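Local coordinates for sensor protein CpxA (Vibrio parahaemolyticus, PDB 3V67) that probably senses periplasmic signals as the sensor domain of a membrane histidine kinase that transfers a phosphoryl group from ATP to a protein histidine in a two-component system, at residues T35-I40 / V111-E116; G46-K51 / T70-N75; Q82-S87 / K95-G100; A105-I110 / L118-F123. All blocks are in the same frame, centred on the assembly; numbering follows the deposited sequence.

Contact 1 (T35-I40 / V111-E116); sequences TDLGRI and VLADSE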
loop_
_atom_site.group_PDB
_atom_site.type_symbol
_atom_site.label_atom_id
_atom_site.label_comp_id
_atom_site.label_asym_id
_atom_site.label_seq_id
_atom_site.Cartn_x
_atom_site.Cartn_y
_atom_site.Cartn_z
ATOM N N THR A 35 -5.486 -29.588 22.155
ATOM C CA THR A 35 -6.897 -29.412 22.491
ATOM C C THR A 35 -7.113 -28.271 23.481
ATOM O O THR A 35 -8.250 -27.900 23.771
ATOM C CB THR A 35 -7.503 -30.694 23.095
ATOM O OG1 THR A 35 -6.821 -31.021 24.314
ATOM C CG2 THR A 35 -7.386 -31.856 22.119
ATOM N N ASP A 36 -6.023 -27.726 24.008
ATOM C CA ASP A 36 -6.114 -26.611 24.944
ATOM C C ASP A 36 -5.799 -25.302 24.236
ATOM O O ASP A 36 -4.692 -25.112 23.729
ATOM C CB ASP A 36 -5.165 -26.816 26.125
ATOM C CG ASP A 36 -5.370 -25.790 27.221
ATOM O OD1 ASP A 36 -4.761 -24.704 27.145
ATOM O OD2 ASP A 36 -6.138 -26.071 28.163
ATOM N N LEU A 37 -6.779 -24.406 24.199
ATOM C CA LEU A 37 -6.633 -23.126 23.518
ATOM C C LEU A 37 -5.556 -22.269 24.182
ATOM O O LEU A 37 -4.716 -21.676 23.501
ATOM C CB LEU A 37 -7.970 -22.377 23.501
ATOM C CG LEU A 37 -8.313 -21.471 22.311
ATOM C CD1 LEU A 37 -8.638 -20.063 22.788
ATOM C CD2 LEU A 37 -7.206 -21.446 21.259
ATOM N N GLY A 38 -5.584 -22.216 25.512
ATOM C CA GLY A 38 -4.621 -21.440 26.273
ATOM C C GLY A 38 -3.192 -21.867 26.004
ATOM O O GLY A 38 -2.286 -21.036 25.900
ATOM N N ARG A 39 -2.993 -23.174 25.882
ATOM C CA ARG A 39 -1.683 -23.727 25.574
ATOM C C ARG A 39 -1.230 -23.267 24.192
ATOM O O ARG A 39 -0.067 -22.900 23.997
ATOM C CB ARG A 39 -1.724 -25.255 25.656
ATOM C CG ARG A 39 -0.374 -25.928 25.483
ATOM C CD ARG A 39 -0.361 -27.313 26.114
ATOM N NE ARG A 39 -0.349 -27.252 27.574
ATOM C CZ ARG A 39 -1.402 -27.503 28.348
ATOM N NH1 ARG A 39 -2.564 -27.841 27.806
ATOM N NH2 ARG A 39 -1.291 -27.422 29.667
ATOM N N ILE A 40 -2.159 -23.274 23.239
ATOM C CA ILE A 40 -1.865 -22.828 21.884
ATOM C C ILE A 40 -1.451 -21.360 21.855
ATOM O O ILE A 40 -0.428 -21.011 21.269
ATOM C CB ILE A 40 -3.069 -23.016 20.940
ATOM C CG1 ILE A 40 -3.421 -24.495 20.801
ATOM C CG2 ILE A 40 -2.769 -22.418 19.577
ATOM C CD1 ILE A 40 -4.532 -24.766 19.799
ATOM N N VAL A 111 -9.011 -21.918 13.114
ATOM C CA VAL A 111 -9.534 -22.929 14.019
ATOM C C VAL A 111 -8.422 -23.458 14.909
ATOM O O VAL A 111 -7.474 -24.089 14.433
ATOM C CB VAL A 111 -10.182 -24.104 13.264
ATOM C CG1 VAL A 111 -10.610 -25.187 14.242
ATOM C CG2 VAL A 111 -11.366 -23.621 12.437
ATOM N N LEU A 112 -8.547 -23.191 16.205
ATOM C CA LEU A 112 -7.569 -23.643 17.181
ATOM C C LEU A 112 -8.286 -24.322 18.335
ATOM O O LEU A 112 -9.235 -23.766 18.887
ATOM C CB LEU A 112 -6.743 -22.459 17.694
ATOM C CG LEU A 112 -5.908 -21.693 16.660
ATOM C CD1 LEU A 112 -5.140 -20.563 17.331
ATOM C CD2 LEU A 112 -4.958 -22.626 15.918
ATOM N N ALA A 113 -7.828 -25.521 18.688
ATOM C CA ALA A 113 -8.441 -26.320 19.751
ATOM C C ALA A 113 -9.934 -26.555 19.511
ATOM O O ALA A 113 -10.741 -26.438 20.433
ATOM C CB ALA A 113 -8.211 -25.671 21.114
ATOM N N ASP A 114 -10.286 -26.879 18.268
ATOM C CA ASP A 114 -11.678 -27.081 17.865
ATOM C C ASP A 114 -12.574 -25.877 18.162
ATOM O O ASP A 114 -13.784 -26.020 18.329
ATOM C CB ASP A 114 -12.259 -28.349 18.499
ATOM C CG ASP A 114 -12.054 -29.578 17.634
ATOM O OD1 ASP A 114 -12.132 -29.453 16.394
ATOM O OD2 ASP A 114 -11.819 -30.670 18.192
ATOM N N SER A 115 -11.975 -24.692 18.221
ATOM C CA SER A 115 -12.726 -23.459 18.427
ATOM C C SER A 115 -12.541 -22.533 17.233
ATOM O O SER A 115 -11.438 -22.407 16.703
ATOM C CB SER A 115 -12.266 -22.756 19.703
ATOM O OG SER A 115 -12.352 -23.627 20.819
ATOM N N GLU A 116 -13.626 -21.894 16.809
ATOM C CA GLU A 116 -13.571 -20.942 15.704
ATOM C C GLU A 116 -13.254 -19.535 16.198
ATOM O O GLU A 116 -14.056 -18.901 16.890
ATOM C CB GLU A 116 -14.884 -20.944 14.918
ATOM C CG GLU A 116 -15.052 -22.135 13.996
ATOM C CD GLU A 116 -16.399 -22.137 13.295
ATOM O OE1 GLU A 116 -17.358 -21.557 13.847
ATOM O OE2 GLU A 116 -16.499 -22.716 12.193
#
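Ala113, Leu112 and Ile40 bury the most surface where the start of helix 37-46 meets the tip of a beta hairpin. Ala113 is the residue most covered by the contact. Ala113 CB points at the loop leading into the helix and comes 3.5 Å from Thr35 O and 3.6 Å from Leu37 N, so a single methyl sits against backbone atoms. Ala113 is the first inner residue of a type I' turn from Leu112 to Ser115, with the positive phi (55°) that such a turn requires there; paired backbone hydrogen bonds between Leu112 and Ser115 close the turn.

Leu112, with CG anti to its carbonyl carbon, is met by two helix residues. Leu37 crosses it at about a right angle and lays CD2 on Leu112 CB at 3.7 Å. Ile40 comes obliquely: its CG2 touches Leu112 CD1 at 3.8 Å, while its CD1, at the end of an extended branch, reaches Ala113 N at 3.6 Å. No hydrogen bond joins the segments, and the side-chain contacts are apolar. The helix start is fixed from within, Asp36 acting as N-cap by accepting from Arg39 N through the anti lone pair of OD1, at 2.7 Å.

Ile40 also packs on Tyr31 and Glu34 in the connection from helix 14-30, and Val111 N bonds to Gln28 OE1 of that helix. The turn linking strands 102-112 and 115-124 thus rests beside the junction of two consecutive helices.

Contact 2 (G46-K51 / T70-N75); sequences GNRAGK and TDKRSN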
loop_
_atom_site.group_PDB
_atom_site.type_symbol
_atom_site.label_atom_id
_atom_site.label_comp_id
_atom_site.label_asym_id
_atom_site.label_seq_id
_atom_site.Cartn_x
_atom_site.Cartn_y
_atom_site.Cartn_z
ATOM N N GLY A 46 4.742 -17.211 22.457
ATOM C CA GLY A 46 6.016 -17.465 23.101
ATOM C C GLY A 46 7.217 -17.187 22.218
ATOM O O GLY A 46 8.316 -16.966 22.721
ATOM N N ASN A 47 7.020 -17.194 20.904
ATOM C CA ASN A 47 8.144 -17.050 19.985
ATOM C C ASN A 47 8.685 -15.626 19.830
ATOM O O ASN A 47 9.697 -15.417 19.159
ATOM C CB ASN A 47 7.827 -17.669 18.622
ATOM C CG ASN A 47 8.375 -19.080 18.486
ATOM O OD1 ASN A 47 9.330 -19.453 19.168
ATOM N ND2 ASN A 47 7.775 -19.869 17.602
ATOM N N ARG A 48 8.023 -14.655 20.454
ATOM C CA ARG A 48 8.510 -13.275 20.437
ATOM C C ARG A 48 9.540 -13.037 21.535
ATOM O O ARG A 48 9.322 -13.399 22.692
ATOM C CB ARG A 48 7.359 -12.286 20.580
ATOM C CG ARG A 48 6.499 -12.169 19.343
ATOM C CD ARG A 48 5.477 -11.067 19.509
ATOM N NE ARG A 48 6.105 -9.754 19.609
ATOM C CZ ARG A 48 6.519 -9.056 18.558
ATOM N NH1 ARG A 48 6.376 -9.558 17.341
ATOM N NH2 ARG A 48 7.075 -7.863 18.720
ATOM N N ALA A 49 10.654 -12.414 21.167
ATOM C CA ALA A 49 11.799 -12.294 22.063
ATOM C C ALA A 49 11.711 -11.079 22.981
ATOM O O ALA A 49 12.445 -10.979 23.963
ATOM C CB ALA A 49 13.086 -12.264 21.264
ATOM N N GLY A 50 10.811 -10.158 22.661
ATOM C CA GLY A 50 10.664 -8.954 23.454
ATOM C C GLY A 50 9.673 -8.008 22.821
ATOM O O GLY A 50 9.039 -8.344 21.823
ATOM N N LYS A 51 9.538 -6.822 23.402
ATOM C CA LYS A 51 8.580 -5.846 22.899
ATOM C C LYS A 51 9.109 -5.142 21.652
ATOM O O LYS A 51 8.345 -4.801 20.753
ATOM C CB LYS A 51 8.206 -4.833 23.990
ATOM C CG LYS A 51 9.333 -3.918 24.412
ATOM C CD LYS A 51 8.983 -3.124 25.656
ATOM C CE LYS A 51 10.014 -2.030 25.886
ATOM N NZ LYS A 51 10.350 -1.855 27.325
ATOM N N THR A 70 -2.222 -13.637 26.158
ATOM C CA THR A 70 -1.560 -13.555 27.447
ATOM C C THR A 70 -0.907 -12.188 27.433
ATOM O O THR A 70 -0.296 -11.830 26.432
ATOM C CB THR A 70 -0.454 -14.622 27.581
ATOM O OG1 THR A 70 0.781 -14.086 27.093
ATOM C CG2 THR A 70 -0.810 -15.868 26.785
ATOM N N ASP A 71 -1.027 -11.409 28.502
ATOM C CA ASP A 71 -0.534 -10.030 28.435
ATOM C C ASP A 71 0.930 -9.905 27.991
ATOM O O ASP A 71 1.816 -10.546 28.552
ATOM C CB ASP A 71 -0.740 -9.301 29.759
ATOM C CG ASP A 71 -0.476 -7.815 29.644
ATOM O OD1 ASP A 71 -1.453 -7.045 29.551
ATOM O OD2 ASP A 71 0.707 -7.419 29.633
ATOM N N LYS A 72 1.168 -9.083 26.972
ATOM C CA LYS A 72 2.509 -8.928 26.411
ATOM C C LYS A 72 3.140 -7.563 26.717
ATOM O O LYS A 72 2.446 -6.548 26.822
ATOM C CB LYS A 72 2.506 -9.207 24.900
ATOM C CG LYS A 72 3.747 -9.945 24.393
ATOM C CD LYS A 72 3.612 -10.342 22.928
ATOM C CE LYS A 72 3.542 -11.855 22.765
ATOM N NZ LYS A 72 3.243 -12.255 21.358
ATOM N N ARG A 73 4.464 -7.576 26.845
ATOM C CA ARG A 73 5.314 -6.428 27.180
ATOM C C ARG A 73 4.900 -5.072 26.592
ATOM O O ARG A 73 5.202 -4.025 27.165
ATOM C CB ARG A 73 6.760 -6.734 26.764
ATOM C CG ARG A 73 7.198 -8.187 26.966
ATOM C CD ARG A 73 7.014 -9.021 25.698
ATOM N NE ARG A 73 7.838 -10.225 25.717
ATOM C CZ ARG A 73 7.877 -11.125 24.738
ATOM N NH1 ARG A 73 7.131 -10.966 23.651
ATOM N NH2 ARG A 73 8.664 -12.188 24.844
ATOM N N SER A 74 4.218 -5.091 25.451
ATOM C CA SER A 74 3.825 -3.857 24.776
ATOM C C SER A 74 2.335 -3.541 24.919
ATOM O O SER A 74 1.491 -4.193 24.309
ATOM C CB SER A 74 4.208 -3.913 23.296
ATOM O OG SER A 74 3.882 -2.698 22.646
ATOM N N ASN A 75 2.024 -2.527 25.720
ATOM C CA ASN A 75 0.645 -2.105 25.933
ATOM C C ASN A 75 0.052 -1.431 24.700
ATOM O O ASN A 75 -1.136 -1.576 24.409
ATOM C CB ASN A 75 0.564 -1.156 27.129
ATOM C CG ASN A 75 -0.388 -1.649 28.201
ATOM O OD1 ASN A 75 -1.590 -1.391 28.144
ATOM N ND2 ASN A 75 0.147 -2.362 29.187
#
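Arg48 O takes one hydrogen bond across the contact, from Arg73 NH2 at 2.6 Å with an N-H...O angle of 150°. The oxygen lies near the guanidinium plane, at its edge, but the donor stands above the carbonyl plane rather than on a lone pair. Arg73 reaches it with CG anti to the carbonyl carbon and a bend at chi2 (94°), after which the chain runs out along the backbone of the other loop. One face of its guanidinium lies over Gly50 N, offset toward the rim, and Arg73 NH1 comes 3.4 Å from Arg48 CB.

Both segments are irregular: 46-51 follows helix 37-46, whereas the loop 70-75 leads from strand 67-68 into helix 75-87, so the contact ties together two connections of the PAS-fold domain. Lys72 crosses Arg48 at about a right angle, its NZ 3.1 Å from Arg48 CD and at the edge of that guanidinium, near its plane.

Three positive groups crowd here, with Arg48 NE 4.2 Å from Lys72 NZ and 4.3 Å from Arg73 NH1. Carbonyl oxygens are likely to offset part of that repulsion: Arg48 NH1 and NH2 bond to the backbone of Arg55 and Asp53, and Lys72 NZ bonds weakly to Glu45 O. At the other end, Lys51 CB meets Arg73 CB at 3.7 Å, while the rest of the Lys51 side chain turns off from the contact.

Contact 3 (Q82-S87 / K95-G100); sequences QNFVTS and KQRLYG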
loop_
_atom_site.group_PDB
_atom_site.type_symbol
_atom_site.label_atom_id
_atom_site.label_comp_id
_atom_site.label_asym_id
_atom_site.label_seq_id
_atom_site.Cartn_x
_atom_site.Cartn_y
_atom_site.Cartn_z
ATOM N N GLN A 82 -7.135 -3.905 20.227
ATOM C CA GLN A 82 -8.491 -3.796 20.758
ATOM C C GLN A 82 -9.328 -2.832 19.927
ATOM O O GLN A 82 -10.453 -3.156 19.506
ATOM C CB GLN A 82 -8.467 -3.345 22.219
ATOM C CG GLN A 82 -9.828 -2.942 22.774
ATOM C CD GLN A 82 -10.749 -4.125 23.035
ATOM O OE1 GLN A 82 -10.454 -5.260 22.660
ATOM N NE2 GLN A 82 -11.873 -3.860 23.691
ATOM N N ASN A 83 -8.765 -1.651 19.685
ATOM C CA ASN A 83 -9.428 -0.664 18.848
ATOM C C ASN A 83 -9.786 -1.237 17.481
ATOM O O ASN A 83 -10.903 -1.047 17.001
ATOM C CB ASN A 83 -8.563 0.584 18.685
ATOM C CG ASN A 83 -9.249 1.661 17.869
ATOM O OD1 ASN A 83 -9.157 1.681 16.643
ATOM N ND2 ASN A 83 -9.952 2.561 18.549
ATOM N N PHE A 84 -8.841 -1.948 16.868
ATOM C CA PHE A 84 -9.067 -2.558 15.560
ATOM C C PHE A 84 -10.243 -3.521 15.594
ATOM O O PHE A 84 -11.123 -3.468 14.732
ATOM C CB PHE A 84 -7.813 -3.288 15.068
ATOM C CG PHE A 84 -7.935 -3.823 13.667
ATOM C CD1 PHE A 84 -7.605 -3.032 12.580
ATOM C CD2 PHE A 84 -8.381 -5.116 13.438
ATOM C CE1 PHE A 84 -7.718 -3.518 11.290
ATOM C CE2 PHE A 84 -8.496 -5.605 12.152
ATOM C CZ PHE A 84 -8.163 -4.804 11.076
ATOM N N VAL A 85 -10.249 -4.399 16.592
ATOM C CA VAL A 85 -11.300 -5.398 16.734
ATOM C C VAL A 85 -12.671 -4.746 16.873
ATOM O O VAL A 85 -13.632 -5.165 16.222
ATOM C CB VAL A 85 -11.042 -6.326 17.938
ATOM C CG1 VAL A 85 -12.257 -7.200 18.215
ATOM C CG2 VAL A 85 -9.807 -7.179 17.694
ATOM N N THR A 86 -12.764 -3.713 17.704
ATOM C CA THR A 86 -14.046 -3.032 17.871
ATOM C C THR A 86 -14.382 -2.096 16.704
ATOM O O THR A 86 -15.499 -1.586 16.614
ATOM C CB THR A 86 -14.123 -2.258 19.206
ATOM O OG1 THR A 86 -12.981 -1.403 19.335
ATOM C CG2 THR A 86 -14.163 -3.226 20.380
ATOM N N SER A 87 -13.418 -1.882 15.810
ATOM C CA SER A 87 -13.617 -0.997 14.661
ATOM C C SER A 87 -14.048 -1.736 13.394
ATOM O O SER A 87 -14.370 -1.104 12.388
ATOM C CB SER A 87 -12.341 -0.204 14.362
ATOM O OG SER A 87 -11.901 0.516 15.498
ATOM N N LYS A 95 -9.183 -6.201 6.416
ATOM C CA LYS A 95 -8.676 -4.883 6.074
ATOM C C LYS A 95 -7.469 -4.581 6.948
ATOM O O LYS A 95 -7.094 -5.389 7.797
ATOM C CB LYS A 95 -9.753 -3.819 6.300
ATOM C CG LYS A 95 -11.001 -3.982 5.441
ATOM C CD LYS A 95 -10.733 -3.620 3.988
ATOM C CE LYS A 95 -12.008 -3.697 3.163
ATOM N NZ LYS A 95 -11.792 -3.280 1.754
ATOM N N GLN A 96 -6.859 -3.420 6.736
ATOM C CA GLN A 96 -5.782 -2.973 7.610
ATOM C C GLN A 96 -5.959 -1.521 8.051
ATOM O O GLN A 96 -6.495 -0.697 7.311
ATOM C CB GLN A 96 -4.411 -3.191 6.963
ATOM C CG GLN A 96 -4.177 -2.403 5.688
ATOM C CD GLN A 96 -2.819 -2.696 5.070
ATOM O OE1 GLN A 96 -2.210 -3.729 5.347
ATOM N NE2 GLN A 96 -2.340 -1.786 4.230
ATOM N N ARG A 97 -5.515 -1.227 9.270
ATOM C CA ARG A 97 -5.588 0.120 9.829
ATOM C C ARG A 97 -4.239 0.529 10.410
ATOM O O ARG A 97 -3.542 -0.290 11.010
ATOM C CB ARG A 97 -6.654 0.197 10.924
ATOM C CG ARG A 97 -8.082 0.317 10.412
ATOM C CD ARG A 97 -9.074 0.376 11.568
ATOM N NE ARG A 97 -10.303 1.068 11.196
ATOM C CZ ARG A 97 -11.382 0.471 10.701
ATOM N NH1 ARG A 97 -11.391 -0.842 10.513
ATOM N NH2 ARG A 97 -12.455 1.187 10.394
ATOM N N LEU A 98 -3.878 1.796 10.243
ATOM C CA LEU A 98 -2.602 2.293 10.746
ATOM C C LEU A 98 -2.760 3.024 12.075
ATOM O O LEU A 98 -3.515 3.987 12.184
ATOM C CB LEU A 98 -1.930 3.202 9.716
ATOM C CG LEU A 98 -0.498 3.636 10.037
ATOM C CD1 LEU A 98 0.411 2.426 10.174
ATOM C CD2 LEU A 98 0.025 4.584 8.968
ATOM N N TYR A 99 -2.038 2.548 13.082
ATOM C CA TYR A 99 -2.034 3.158 14.405
ATOM C C TYR A 99 -0.659 3.750 14.685
ATOM O O TYR A 99 0.242 3.059 15.163
ATOM C CB TYR A 99 -2.394 2.120 15.470
ATOM C CG TYR A 99 -3.817 1.621 15.366
ATOM C CD1 TYR A 99 -4.836 2.228 16.088
ATOM C CD2 TYR A 99 -4.142 0.553 14.539
ATOM C CE1 TYR A 99 -6.135 1.785 15.994
ATOM C CE2 TYR A 99 -5.440 0.102 14.439
ATOM C CZ TYR A 99 -6.434 0.721 15.170
ATOM O OH TYR A 99 -7.734 0.276 15.074
ATOM N N GLY A 100 -0.502 5.034 14.378
ATOM C CA GLY A 100 0.797 5.675 14.441
ATOM C C GLY A 100 1.693 5.113 13.355
ATOM O O GLY A 100 1.569 5.469 12.185
#
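Phe84 turns the edge of its ring to strand 95-99 and runs that edge along three consecutive residues. The axes of the helix and strand segments pass 9.9 Å apart, a separation bridged by side chains. With CG anti to the backbone N, the phenylalanine brings CZ to Lys95 O at 3.5 Å and CD1 to Arg97 CB at 3.8 Å.

Arg97 crosses Phe84 obliquely, the guanidinium and ring planes 76° apart, so the two do not stack. Of its chain, extended from CG to NE, only CB lies level with the ring; CG and CD rise progressively out of its plane as they pass CD1 and CE1. Beyond the ring, Ser87 CB sits over the centre of one face of the Arg97 guanidinium, 3.8 Å above the plane. Ser87 OG turns instead to its own helix, making a very short hydrogen bond to Asn83 O.

Tyr99 presents its tip to the helix. Tyr99 OH donates to Asn83 OD1 at 2.5 Å, in the amide carbonyl plane and on a lone pair, while OD1 in turn lies in the plane of the phenol at its edge. The amide and ring planes stand 80° apart, and Asn83 reaches across with CG anti to its backbone N. Tyr99 OH also lies 3.6 Å from Phe84 CB.

This packs helix 75-87 on a sheet face of the PAS fold, where Phe84 also touches Ile104 of the next strand. Arg97 has a long, weak ion pair with Glu89. No salt bridge joins the segments; their one hydrogen bond, short and on a lone pair, would fix the direction of the phenol, and the rest is packing round Phe84 and Arg97.

Contact 4 (A105-I110 / L118-F123); sequences AGPVPI and LMYVGF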
loop_
_atom_site.group_PDB
_atom_site.type_symbol
_atom_site.label_atom_id
_atom_site.label_comp_id
_atom_site.label_asym_id
_atom_site.label_seq_id
_atom_site.Cartn_x
_atom_site.Cartn_y
_atom_site.Cartn_z
ATOM N N ALA A 105 -3.638 -5.806 10.522
ATOM C CA ALA A 105 -4.422 -6.412 9.452
ATOM C C ALA A 105 -5.241 -7.610 9.931
ATOM O O ALA A 105 -4.768 -8.425 10.723
ATOM C CB ALA A 105 -3.508 -6.819 8.299
ATOM N N GLY A 106 -6.471 -7.710 9.438
ATOM C CA GLY A 106 -7.353 -8.814 9.780
ATOM C C GLY A 106 -8.821 -8.436 9.669
ATOM O O GLY A 106 -9.153 -7.359 9.176
ATOM N N PRO A 107 -9.716 -9.323 10.125
ATOM C CA PRO A 107 -9.385 -10.634 10.680
ATOM C C PRO A 107 -9.393 -11.702 9.602
ATOM O O PRO A 107 -10.009 -11.495 8.554
ATOM C CB PRO A 107 -10.552 -10.892 11.629
ATOM C CG PRO A 107 -11.713 -10.256 10.941
ATOM C CD PRO A 107 -11.155 -9.024 10.255
ATOM N N VAL A 108 -8.730 -12.827 9.857
ATOM C CA VAL A 108 -8.914 -14.018 9.028
ATOM C C VAL A 108 -9.360 -15.171 9.920
ATOM O O VAL A 108 -8.857 -15.325 11.027
ATOM C CB VAL A 108 -7.635 -14.408 8.237
ATOM C CG1 VAL A 108 -7.277 -13.319 7.234
ATOM C CG2 VAL A 108 -6.466 -14.686 9.170
ATOM N N PRO A 109 -10.323 -15.974 9.452
ATOM C CA PRO A 109 -10.808 -17.070 10.296
ATOM C C PRO A 109 -9.713 -18.079 10.616
ATOM O O PRO A 109 -8.833 -18.317 9.793
ATOM C CB PRO A 109 -11.898 -17.718 9.439
ATOM C CG PRO A 109 -11.604 -17.285 8.037
ATOM C CD PRO A 109 -11.021 -15.918 8.157
ATOM N N ILE A 110 -9.764 -18.653 11.812
ATOM C CA ILE A 110 -8.806 -19.678 12.200
ATOM C C ILE A 110 -9.457 -20.669 13.157
ATOM O O ILE A 110 -10.366 -20.317 13.900
ATOM C CB ILE A 110 -7.529 -19.065 12.825
ATOM C CG1 ILE A 110 -6.379 -20.079 12.821
ATOM C CG2 ILE A 110 -7.804 -18.536 14.230
ATOM C CD1 ILE A 110 -5.055 -19.517 13.309
ATOM N N LEU A 118 -10.571 -15.759 15.347
ATOM C CA LEU A 118 -10.083 -14.872 14.301
ATOM C C LEU A 118 -8.643 -14.461 14.575
ATOM O O LEU A 118 -8.273 -14.163 15.710
ATOM C CB LEU A 118 -10.984 -13.643 14.189
ATOM C CG LEU A 118 -12.440 -13.959 13.844
ATOM C CD1 LEU A 118 -13.355 -12.860 14.343
ATOM C CD2 LEU A 118 -12.600 -14.154 12.339
ATOM N N MET A 119 -7.838 -14.453 13.520
ATOM C CA MET A 119 -6.425 -14.131 13.606
ATOM C C MET A 119 -6.155 -12.772 12.978
ATOM O O MET A 119 -6.808 -12.372 12.006
ATOM C CB MET A 119 -5.590 -15.205 12.902
ATOM C CG MET A 119 -4.100 -15.149 13.219
ATOM S SD MET A 119 -3.105 -16.209 12.149
ATOM C CE MET A 119 -2.863 -15.126 10.748
ATOM N N TYR A 120 -5.186 -12.069 13.548
ATOM C CA TYR A 120 -4.807 -10.746 13.088
ATOM C C TYR A 120 -3.288 -10.671 13.100
ATOM O O TYR A 120 -2.629 -11.459 13.781
ATOM C CB TYR A 120 -5.356 -9.677 14.031
ATOM C CG TYR A 120 -6.837 -9.755 14.327
ATOM C CD1 TYR A 120 -7.735 -8.900 13.697
ATOM C CD2 TYR A 120 -7.337 -10.658 15.259
ATOM C CE1 TYR A 120 -9.090 -8.953 13.975
ATOM C CE2 TYR A 120 -8.694 -10.723 15.539
ATOM C CZ TYR A 120 -9.564 -9.869 14.897
ATOM O OH TYR A 120 -10.910 -9.927 15.173
ATOM N N VAL A 121 -2.734 -9.722 12.356
ATOM C CA VAL A 121 -1.289 -9.525 12.339
ATOM C C VAL A 121 -0.945 -8.049 12.497
ATOM O O VAL A 121 -1.403 -7.207 11.725
ATOM C CB VAL A 121 -0.646 -10.075 11.041
ATOM C CG1 VAL A 121 0.843 -9.795 11.027
ATOM C CG2 VAL A 121 -0.900 -11.567 10.905
ATOM N N GLY A 122 -0.144 -7.741 13.511
ATOM C CA GLY A 122 0.341 -6.395 13.730
ATOM C C GLY A 122 1.791 -6.301 13.307
ATOM O O GLY A 122 2.554 -7.248 13.470
ATOM N N PHE A 123 2.170 -5.161 12.749
ATOM C CA PHE A 123 3.534 -4.965 12.281
ATOM C C PHE A 123 3.787 -3.487 12.061
ATOM O O PHE A 123 2.963 -2.801 11.468
ATOM C CB PHE A 123 3.783 -5.749 10.988
ATOM C CG PHE A 123 2.762 -5.496 9.911
ATOM C CD1 PHE A 123 2.967 -4.510 8.959
ATOM C CD2 PHE A 123 1.605 -6.254 9.845
ATOM C CE1 PHE A 123 2.030 -4.277 7.967
ATOM C CE2 PHE A 123 0.663 -6.027 8.855
ATOM C CZ PHE A 123 0.877 -5.039 7.915
#
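Four backbone hydrogen bonds join these antiparallel strands in two reciprocal pairs, Ala105 with Val121 and Val108 with Met119. All are nearly straight and in the carbonyl planes; Met119 N to Val108 O, at 2.8 Å, has an N-H...O angle of 172°. Between the pairs the register slips by one residue, a beta bulge at Gly106 and Pro107, which are joined by a cis peptide bond. Gly106, having no side chain, lets the Tyr120 ring lie close beside its CA. CA-H...O contacts add to the ladder, among them Pro107 CA to Met119 O at 3.4 Å.

Apolar contacts cover both faces. On one, Tyr120 has CG anti to its carbonyl carbon and slants its ring beside the bulge, CE1 meeting Pro107 CB at 3.4 Å. Leu118 CB approaches Pro107 CB from the same face, at 3.8 Å. On the other, Val108 and Met119 lie side by side pointing the same way, with CG2 of the valine 3.9 Å from CB of the methionine. Ile110 crosses Met119 obliquely, CD1 to SD at 4.0 Å, and Phe123 turns its ring edge to Ala105 CB.

These are central strands of the PAS-fold sheet, with helix 14-30 over the Met119 face and helix 75-87 over the Tyr120 face. Tyr120 OH is satisfied by Ser61 OG on strand 57-61. Cohesion therefore comes from backbone bonding and buried apolar packing, without a charged pair between the strands.

Along the chain, contacts 2 and 3 are both nested in the loop closed by contact 1, one after the other, while contacts 1 and 4 alternate their segments. Contacts 1 and 4 share the hairpin of strands 102-112 and 115-124, their centres 16 Å apart: one at its turn, the other along its arms. Contacts 3 and 4, with centres 11 Å apart, touch directly. Contact 2 touches none of the others, its nearest atoms about 5 Å from contact 1, and joins two loops rather than strands. Within one periplasmic sensor domain, the central hairpin is thus extended by strand 95-99 and packed by helix 75-87, while contacts 1 and 2 tie down its turn and the outer loops.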